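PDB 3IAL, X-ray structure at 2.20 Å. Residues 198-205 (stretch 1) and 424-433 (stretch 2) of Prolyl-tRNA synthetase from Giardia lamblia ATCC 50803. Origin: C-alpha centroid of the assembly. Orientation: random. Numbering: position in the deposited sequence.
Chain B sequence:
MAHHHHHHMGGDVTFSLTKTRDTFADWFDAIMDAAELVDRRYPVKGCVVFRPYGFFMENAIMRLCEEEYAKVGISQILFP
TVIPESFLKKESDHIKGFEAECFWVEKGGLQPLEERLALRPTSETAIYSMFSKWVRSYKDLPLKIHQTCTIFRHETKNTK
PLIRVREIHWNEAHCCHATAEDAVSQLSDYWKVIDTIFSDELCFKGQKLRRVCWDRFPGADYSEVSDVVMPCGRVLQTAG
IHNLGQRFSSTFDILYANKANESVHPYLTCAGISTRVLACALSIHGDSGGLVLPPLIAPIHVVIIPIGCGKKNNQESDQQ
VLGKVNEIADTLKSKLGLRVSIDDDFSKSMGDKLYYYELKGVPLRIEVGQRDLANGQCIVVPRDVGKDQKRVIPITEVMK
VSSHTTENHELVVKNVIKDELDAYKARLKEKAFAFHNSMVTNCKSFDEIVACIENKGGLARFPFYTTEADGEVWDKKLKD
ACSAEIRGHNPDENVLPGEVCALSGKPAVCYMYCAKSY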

ATOM      1  N   PHE B 198      -7.161  -9.265  14.528  1.00 28.57           N
ATOM      2  CA  PHE B 198      -7.274 -10.724  14.635  1.00 27.25           C
ATOM      3  C   PHE B 198      -8.695 -11.152  15.024  1.00 29.83           C
ATOM      4  O   PHE B 198      -9.273 -12.048  14.404  1.00 29.94           O
ATOM      5  N   SER B 199      -9.237 -10.525  16.070  1.00 30.00           N
ATOM      6  CA  SER B 199     -10.495 -10.969  16.691  1.00 30.76           C
ATOM      7  C   SER B 199     -11.743 -10.216  16.211  1.00 30.14           C
ATOM      8  O   SER B 199     -12.682 -10.839  15.725  1.00 30.63           O
ATOM      9  N   ASP B 200     -11.759  -8.892  16.335  1.00 29.31           N
ATOM     10  CA  ASP B 200     -12.939  -8.118  15.930  1.00 28.58           C
ATOM     11  C   ASP B 200     -13.216  -8.264  14.434  1.00 29.21           C
ATOM     12  O   ASP B 200     -14.376  -8.352  14.024  1.00 28.82           O
ATOM     13  N   GLU B 201     -12.157  -8.290  13.625  1.00 29.03           N
ATOM     14  CA  GLU B 201     -12.306  -8.303  12.167  1.00 29.70           C
ATOM     15  C   GLU B 201     -12.109  -9.684  11.521  1.00 27.67           C
ATOM     16  O   GLU B 201     -12.947 -10.106  10.722  1.00 29.20           O
ATOM     17  N   LEU B 202     -11.041 -10.398  11.873  1.00 25.30           N
ATOM     18  CA  LEU B 202     -10.782 -11.717  11.274  1.00 26.42           C
ATOM     19  C   LEU B 202     -11.339 -12.877  12.078  1.00 27.86           C
ATOM     20  O   LEU B 202     -11.162 -14.027  11.694  1.00 28.77           O
ATOM     21  N   CYS B 203     -12.022 -12.573  13.180  1.00 30.94           N
ATOM     22  CA  CYS B 203     -12.775 -13.571  13.943  1.00 30.35           C
ATOM     23  C   CYS B 203     -11.989 -14.785  14.429  1.00 29.54           C
ATOM     24  O   CYS B 203     -12.542 -15.883  14.489  1.00 30.73           O
ATOM     25  N   PHE B 204     -10.717 -14.605  14.780  1.00 29.32           N
ATOM     26  CA  PHE B 204      -9.946 -15.685  15.420  1.00 27.24           C
ATOM     27  C   PHE B 204      -9.152 -15.188  16.634  1.00 26.94           C
ATOM     28  O   PHE B 204      -9.090 -13.992  16.906  1.00 30.10           O
ATOM     29  N   LYS B 205      -8.565 -16.130  17.358  1.00 27.23           N
ATOM     30  CA  LYS B 205      -7.913 -15.873  18.630  1.00 29.19           C
ATOM     31  C   LYS B 205      -6.503 -16.450  18.606  1.00 27.94           C
ATOM     32  O   LYS B 205      -6.245 -17.450  17.943  1.00 26.01           O
ATOM     33  N   TYR B 424     -22.911 -13.650  10.598  1.00 27.72           N
ATOM     34  CA  TYR B 424     -21.905 -14.539   9.994  1.00 28.89           C
ATOM     35  C   TYR B 424     -20.547 -14.436  10.702  1.00 28.76           C
ATOM     36  O   TYR B 424     -19.972 -15.450  11.099  1.00 29.04           O
ATOM     37  N   LYS B 425     -20.063 -13.207  10.872  1.00 30.49           N
ATOM     38  CA  LYS B 425     -18.856 -12.930  11.650  1.00 31.07           C
ATOM     39  C   LYS B 425     -18.919 -13.525  13.043  1.00 31.83           C
ATOM     40  O   LYS B 425     -17.971 -14.166  13.491  1.00 32.48           O
ATOM     41  N   ALA B 426     -20.038 -13.288  13.731  1.00 32.67           N
ATOM     42  CA  ALA B 426     -20.216 -13.746  15.106  1.00 32.81           C
ATOM     43  C   ALA B 426     -20.228 -15.277  15.214  1.00 33.54           C
ATOM     44  O   ALA B 426     -19.703 -15.818  16.190  1.00 35.71           O
ATOM     45  N   ARG B 427     -20.794 -15.970  14.221  1.00 31.41           N
ATOM     46  CA  ARG B 427     -20.708 -17.442  14.182  1.00 30.73           C
ATOM     47  C   ARG B 427     -19.270 -17.923  13.917  1.00 33.23           C
ATOM     48  O   ARG B 427     -18.808 -18.871  14.556  1.00 32.42           O
ATOM     49  N   LEU B 428     -18.565 -17.284  12.982  1.00 32.78           N
ATOM     50  CA  LEU B 428     -17.161 -17.636  12.721  1.00 34.43           C
ATOM     51  C   LEU B 428     -16.312 -17.452  13.991  1.00 35.88           C
ATOM     52  O   LEU B 428     -15.500 -18.315  14.341  1.00 36.02           O
ATOM     53  N   LYS B 429     -16.527 -16.327  14.669  1.00 35.39           N
ATOM     54  CA  LYS B 429     -15.795 -15.958  15.886  1.00 36.11           C
ATOM     55  C   LYS B 429     -16.000 -16.975  17.001  1.00 36.54           C
ATOM     56  O   LYS B 429     -15.035 -17.452  17.602  1.00 36.22           O
ATOM     57  N   GLU B 430     -17.263 -17.295  17.273  1.00 36.42           N
ATOM     58  CA  GLU B 430     -17.619 -18.264  18.302  1.00 37.45           C
ATOM     59  C   GLU B 430     -16.990 -19.633  18.018  1.00 34.61           C
ATOM     60  O   GLU B 430     -16.495 -20.298  18.924  1.00 31.29           O
ATOM     61  N   LYS B 431     -17.022 -20.050  16.759  1.00 34.70           N
ATOM     62  CA  LYS B 431     -16.468 -21.341  16.366  1.00 35.83           C
ATOM     63  C   LYS B 431     -14.922 -21.326  16.454  1.00 34.22           C
ATOM     64  O   LYS B 431     -14.318 -22.292  16.909  1.00 34.70           O
ATOM     65  N   ALA B 432     -14.296 -20.223  16.045  1.00 31.63           N
ATOM     66  CA  ALA B 432     -12.833 -20.082  16.133  1.00 31.61           C
ATOM     67  C   ALA B 432     -12.327 -20.020  17.579  1.00 30.17           C
ATOM     68  O   ALA B 432     -11.312 -20.631  17.912  1.00 26.16           O
ATOM     69  N   PHE B 433     -13.030 -19.274  18.425  1.00 30.80           N
ATOM     70  CA  PHE B 433     -12.644 -19.143  19.833  1.00 31.96           C
ATOM     71  C   PHE B 433     -12.839 -20.472  20.559  1.00 31.89           C
ATOM     72  O   PHE B 433     -12.030 -20.845  21.408  1.00 31.00           O
TER

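The end of one helix and the turn that follows it lie against the helix 424-433, closest where the CA atoms of Cys203 and Lys429 come within 4.3 Å. Cys203, the first residue to leave helical geometry, has positive phi, and its small side chain (chi1 m) fits between the backbones. Its CB lies 4.1 Å from Leu428 CB, and its SG is 3.4 Å from Lys425 O, an acceptor already satisfied by Lys429 N at 2.9 Å. Cys203 O faces the helix too, 3.1 Å from Ala432 CB and 3.5 Å from Lys429 CA, whose CA-H points almost straight at it. Ala432 points toward the turn, and its single methyl also meets Phe204, CB to CB at 4.2 Å.

Polar links cluster at both ends. Lys425 leaves its CA sideways, but its long chain (m, t, p, t) carries the ammonium to the other stretch. There NZ gives a weak hydrogen bond to Asp200 O (3.1 Å), forms a long salt bridge with Glu201 OE2 (3.7 Å), and donates to water 1 (2.8 Å), which in turn donates to Glu201 OE1 (2.6 Å). Glu201 starts away from the helix, yet its m, m chain brings the carboxylate back within reach.

At the other end, water 2 accepts from Lys205 N (3.0 Å) and donates to Ala432 O (3.1 Å), joining two backbones through a polar bridge. Phe433 leaves its CA sideways, and chi1 m brings its ring nearer to the turn. Lys205 CB lies over one face, 4.0 Å from the ring centroid, so this lysine, all t, offers aliphatic carbon here while its NZ is hydrogen-bonded elsewhere in the structure. Ser199 OG, 3.6 Å from Phe433 CZ, needs no partner from the ring: in rotamer m it donates to Phe204 O at 2.8 Å, tying the turn back to its own helix.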

ATOM      1  CB  PHE B 198      -6.317 -11.264  15.700  1.00 28.90           C
ATOM      2  CG  PHE B 198      -4.843 -11.240  15.321  1.00 30.22           C
ATOM      3  CD1 PHE B 198      -4.331 -10.368  14.366  1.00 26.59           C
ATOM      4  CD2 PHE B 198      -3.957 -12.086  15.989  1.00 30.76           C
ATOM      5  CE1 PHE B 198      -2.959 -10.357  14.067  1.00 30.98           C
ATOM      6  CE2 PHE B 198      -2.596 -12.089  15.690  1.00 30.87           C
ATOM      7  CZ  PHE B 198      -2.094 -11.218  14.730  1.00 29.06           C
ATOM      8  CB  SER B 199     -10.387 -10.898  18.217  1.00 30.60           C
ATOM      9  OG  SER B 199      -9.440 -11.849  18.689  1.00 30.93           O
ATOM     10  CB  ASP B 200     -12.792  -6.627  16.262  1.00 29.31           C
ATOM     11  CG  ASP B 200     -12.665  -6.349  17.755  1.00 30.86           C
ATOM     12  OD1 ASP B 200     -12.809  -7.268  18.588  1.00 39.01           O
ATOM     13  OD2 ASP B 200     -12.423  -5.181  18.100  1.00 39.11           O
ATOM     14  CB  GLU B 201     -11.391  -7.252  11.535  1.00 31.02           C
ATOM     15  CG  GLU B 201     -11.773  -5.809  11.930  1.00 35.12           C
ATOM     16  CD  GLU B 201     -13.122  -5.361  11.363  1.00 39.07           C
ATOM     17  OE1 GLU B 201     -13.370  -5.554  10.159  1.00 41.44           O
ATOM     18  OE2 GLU B 201     -13.929  -4.797  12.124  1.00 42.93           O
ATOM     19  CB  LEU B 202      -9.287 -11.927  11.012  1.00 24.63           C
ATOM     20  CG  LEU B 202      -8.686 -10.924  10.033  1.00 26.51           C
ATOM     21  CD1 LEU B 202      -7.177 -11.146   9.952  1.00 27.23           C
ATOM     22  CD2 LEU B 202      -9.357 -11.013   8.654  1.00 23.54           C
ATOM     23  CB  CYS B 203     -13.972 -14.055  13.119  1.00 30.82           C
ATOM     24  SG  CYS B 203     -15.047 -12.739  12.573  1.00 30.37           S
ATOM     25  CB  PHE B 204      -9.052 -16.426  14.408  1.00 28.26           C
ATOM     26  CG  PHE B 204      -7.837 -15.650  13.964  1.00 26.41           C
ATOM     27  CD1 PHE B 204      -6.666 -15.683  14.707  1.00 24.46           C
ATOM     28  CD2 PHE B 204      -7.863 -14.900  12.791  1.00 27.63           C
ATOM     29  CE1 PHE B 204      -5.537 -14.973  14.296  1.00 26.02           C
ATOM     30  CE2 PHE B 204      -6.738 -14.179  12.376  1.00 27.43           C
ATOM     31  CZ  PHE B 204      -5.578 -14.219  13.126  1.00 25.11           C
ATOM     32  CB  LYS B 205      -8.720 -16.552  19.746  1.00 31.97           C
ATOM     33  CG  LYS B 205      -8.336 -16.136  21.136  1.00 38.37           C
ATOM     34  CD  LYS B 205      -9.169 -16.845  22.172  1.00 39.23           C
ATOM     35  CE  LYS B 205      -8.590 -16.630  23.570  1.00 44.03           C
ATOM     36  NZ  LYS B 205      -9.408 -17.326  24.621  1.00 46.66           N
ATOM     37  CB  TYR B 424     -21.805 -14.197   8.506  1.00 29.18           C
ATOM     38  CG  TYR B 424     -20.671 -14.790   7.703  1.00 30.35           C
ATOM     39  CD1 TYR B 424     -20.658 -16.136   7.345  1.00 31.40           C
ATOM     40  CD2 TYR B 424     -19.657 -13.978   7.216  1.00 29.11           C
ATOM     41  CE1 TYR B 424     -19.631 -16.654   6.557  1.00 33.23           C
ATOM     42  CE2 TYR B 424     -18.643 -14.479   6.440  1.00 27.77           C
ATOM     43  CZ  TYR B 424     -18.623 -15.813   6.112  1.00 29.99           C
ATOM     44  OH  TYR B 424     -17.587 -16.292   5.332  1.00 28.30           O
ATOM     45  CB  LYS B 425     -18.652 -11.421  11.802  1.00 33.05           C
ATOM     46  CG  LYS B 425     -17.904 -10.756  10.664  1.00 31.74           C
ATOM     47  CD  LYS B 425     -17.779  -9.259  10.890  1.00 30.27           C
ATOM     48  CE  LYS B 425     -16.816  -8.913  12.029  1.00 27.27           C
ATOM     49  NZ  LYS B 425     -16.558  -7.450  12.065  1.00 28.26           N
ATOM     50  CB  ALA B 426     -21.485 -13.136  15.730  1.00 31.41           C
ATOM     51  CB  ARG B 427     -21.656 -18.051  13.143  1.00 30.55           C
ATOM     52  CG  ARG B 427     -23.136 -17.888  13.475  1.00 32.26           C
ATOM     53  CD  ARG B 427     -24.034 -18.647  12.502  1.00 32.44           C
ATOM     54  NE  ARG B 427     -23.821 -18.281  11.100  1.00 31.83           N
ATOM     55  CZ  ARG B 427     -24.454 -17.306  10.445  1.00 34.56           C
ATOM     56  NH1 ARG B 427     -25.363 -16.542  11.046  1.00 35.65           N
ATOM     57  NH2 ARG B 427     -24.170 -17.087   9.168  1.00 35.50           N
ATOM     58  CB  LEU B 428     -16.574 -16.787  11.587  1.00 34.07           C
ATOM     59  CG  LEU B 428     -17.110 -16.950  10.157  1.00 33.98           C
ATOM     60  CD1 LEU B 428     -16.287 -16.068   9.210  1.00 32.57           C
ATOM     61  CD2 LEU B 428     -17.107 -18.393   9.670  1.00 31.02           C
ATOM     62  CB  LYS B 429     -16.270 -14.579  16.360  1.00 37.28           C
ATOM     63  CG  LYS B 429     -15.328 -13.827  17.266  1.00 40.25           C
ATOM     64  CD  LYS B 429     -15.875 -12.417  17.506  1.00 44.32           C
ATOM     65  CE  LYS B 429     -15.070 -11.658  18.540  1.00 48.35           C
ATOM     66  NZ  LYS B 429     -15.221 -12.234  19.908  1.00 51.72           N
ATOM     67  CB  GLU B 430     -19.151 -18.386  18.406  1.00 39.65           C
ATOM     68  CG  GLU B 430     -19.656 -19.283  19.539  1.00 46.85           C
ATOM     69  CD  GLU B 430     -19.232 -18.793  20.926  1.00 56.94           C
ATOM     70  OE1 GLU B 430     -19.542 -17.632  21.274  1.00 60.48           O
ATOM     71  OE2 GLU B 430     -18.586 -19.570  21.666  1.00 62.97           O
ATOM     72  CB  LYS B 431     -16.963 -21.705  14.961  1.00 37.75           C
ATOM     73  CG  LYS B 431     -16.687 -23.144  14.516  1.00 42.71           C
ATOM     74  CD  LYS B 431     -17.497 -23.478  13.254  1.00 47.57           C
ATOM     75  CE  LYS B 431     -16.986 -24.733  12.532  1.00 52.38           C
ATOM     76  NZ  LYS B 431     -15.842 -24.443  11.593  1.00 53.64           N
ATOM     77  CB  ALA B 432     -12.366 -18.845  15.372  1.00 30.24           C
ATOM     78  CB  PHE B 433     -13.459 -18.046  20.526  1.00 34.12           C
ATOM     79  CG  PHE B 433     -12.943 -16.647  20.288  1.00 34.68           C
ATOM     80  CD1 PHE B 433     -12.428 -16.264  19.050  1.00 35.49           C
ATOM     81  CD2 PHE B 433     -13.002 -15.702  21.299  1.00 40.78           C
ATOM     82  CE1 PHE B 433     -11.968 -14.971  18.836  1.00 36.10           C
ATOM     83  CE2 PHE B 433     -12.549 -14.405  21.090  1.00 42.63           C
ATOM     84  CZ  PHE B 433     -12.028 -14.043  19.850  1.00 40.80           C
TER
HETATM   85  O   HOH W   1     -15.625  -6.623   9.591  1.00 46.94           O
HETATM   86  O   HOH W   2      -8.847 -19.058  16.748  1.00 26.90           O